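PDB 2W5V: alkaline phosphatase from Antarctic bacterium, which probably hydrolyses phosphate monoesters at alkaline pH, with zinc and magnesium ions as cofactors. Local coordinates for residues 74-77 with 78-81. The protein carries 1 engineered substitution. Numbering follows the deposited sequence.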
loop_
_atom_site.group_PDB
_atom_site.type_symbol
_atom_site.label_atom_id
_atom_site.label_comp_id
_atom_site.label_asym_id
_atom_site.label_seq_id
_atom_site.Cartn_x
_atom_site.Cartn_y
_atom_site.Cartn_z
ATOM N N THR B 74 -11.662 -1.220 -3.942
ATOM C CA THR B 74 -11.961 -1.640 -5.313
ATOM C C THR B 74 -13.228 -2.471 -5.522
ATOM O O THR B 74 -13.495 -2.897 -6.652
ATOM C CB THR B 74 -10.798 -2.456 -5.892
ATOM O OG1 THR B 74 -10.612 -3.631 -5.085
ATOM C CG2 THR B 74 -9.504 -1.626 -5.908
ATOM N N SER B 75 -13.997 -2.724 -4.468
ATOM C CA SER B 75 -15.188 -3.579 -4.611
ATOM C C SER B 75 -16.180 -3.018 -5.631
ATOM O O SER B 75 -16.295 -1.802 -5.794
ATOM C CB SER B 75 -15.888 -3.800 -3.261
ATOM O OG SER B 75 -15.045 -4.481 -2.341
ATOM N N SER B 76 -16.890 -3.910 -6.320
ATOM C CA SER B 76 -17.880 -3.515 -7.322
ATOM C C SER B 76 -19.219 -3.243 -6.646
ATOM O O SER B 76 -19.315 -3.249 -5.416
ATOM C CB SER B 76 -18.038 -4.614 -8.373
ATOM O OG SER B 76 -18.846 -5.668 -7.869
ATOM N N SER B 77 -20.261 -3.007 -7.436
ATOM C CA SER B 77 -21.572 -2.750 -6.843
ATOM C C SER B 77 -22.217 -4.038 -6.330
ATOM O O SER B 77 -23.142 -3.987 -5.532
ATOM C CB SER B 77 -22.502 -2.062 -7.848
ATOM O OG SER B 77 -22.766 -2.934 -8.930
ATOM N N ARG B 78 -21.741 -5.195 -6.782
ATOM C CA ARG B 78 -22.367 -6.456 -6.373
ATOM C C ARG B 78 -21.409 -7.456 -5.715
ATOM O O ARG B 78 -21.851 -8.445 -5.133
ATOM C CB ARG B 78 -23.046 -7.129 -7.560
ATOM C CG ARG B 78 -24.125 -6.283 -8.205
ATOM C CD ARG B 78 -24.787 -7.035 -9.355
ATOM N NE ARG B 78 -25.836 -6.221 -9.973
ATOM C CZ ARG B 78 -26.453 -6.523 -11.112
ATOM N NH1 ARG B 78 -26.130 -7.626 -11.775
ATOM N NH2 ARG B 78 -27.391 -5.718 -11.590
ATOM N N GLU B 79 -20.107 -7.205 -5.816
ATOM C CA GLU B 79 -19.121 -8.193 -5.395
ATOM C C GLU B 79 -17.993 -7.571 -4.569
ATOM O O GLU B 79 -17.458 -6.528 -4.940
ATOM C CB GLU B 79 -18.528 -8.882 -6.628
ATOM C CG GLU B 79 -19.518 -9.764 -7.413
ATOM C CD GLU B 79 -20.065 -9.115 -8.690
ATOM O OE1 GLU B 79 -19.793 -7.913 -8.946
ATOM O OE2 GLU B 79 -20.776 -9.819 -9.450
ATOM N N ASP B 80 -17.620 -8.212 -3.461
ATOM C CA ASP B 80 -16.484 -7.734 -2.670
ATOM C C ASP B 80 -15.194 -7.748 -3.480
ATOM O O ASP B 80 -14.350 -6.871 -3.329
ATOM C CB ASP B 80 -16.284 -8.574 -1.402
ATOM C CG ASP B 80 -17.268 -8.218 -0.294
ATOM O OD1 ASP B 80 -17.796 -7.086 -0.291
ATOM O OD2 ASP B 80 -17.505 -9.075 0.586
ATOM N N VAL B 81 -15.026 -8.761 -4.324
ATOM C CA VAL B 81 -13.821 -8.853 -5.138
ATOM C C VAL B 81 -14.153 -8.445 -6.559
ATOM O O VAL B 81 -14.931 -9.117 -7.235
ATOM C CB VAL B 81 -13.242 -10.288 -5.160
ATOM C CG1 VAL B 81 -12.039 -10.356 -6.106
ATOM C CG2 VAL B 81 -12.833 -10.731 -3.753
HETATM O O HOH W 1 -12.149 -5.945 -4.958
#
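A tight reverse turn at Ser76-Glu79, in the loop between strand 68-73 and helix 86-93, has one serine hydroxyl in three hydrogen bonds. The CA atoms of Ser76 and Glu79 lie 5.2 Å apart, and the backbone angles of Ser77 and Arg78 approximate a type I turn, though Ser76 O does not bond Glu79 N. Ser76 OG, between its own N and carbonyl carbon (chi1 78°), accepts from Arg78 N at 3.1 Å (N-H...O 152°) and from Glu79 N at 2.9 Å. It donates to the anti lone pair of Glu79 OE1, 2.7 Å from OG; the carboxylate is folded back by a bend at chi2 (102°), and OE1 also accepts from Asn99 N. With an alanine here, the amides of Arg78 and Glu79 would probably lose this shared acceptor, and the Glu79 carboxylate one of its donors. Across the ends of the turn, Ser76 N donates to Glu79 O at 3.0 Å. Ser75 OG donates to Asp80 O at 2.7 Å, and also bonds Tyr55 OH of the second subunit. Arg78 NE salt-bridges Asp106. The Ser76 OG-Arg78 N bond defines an ST turn, its serine side chain about 12 Å from an active-site zinc ion.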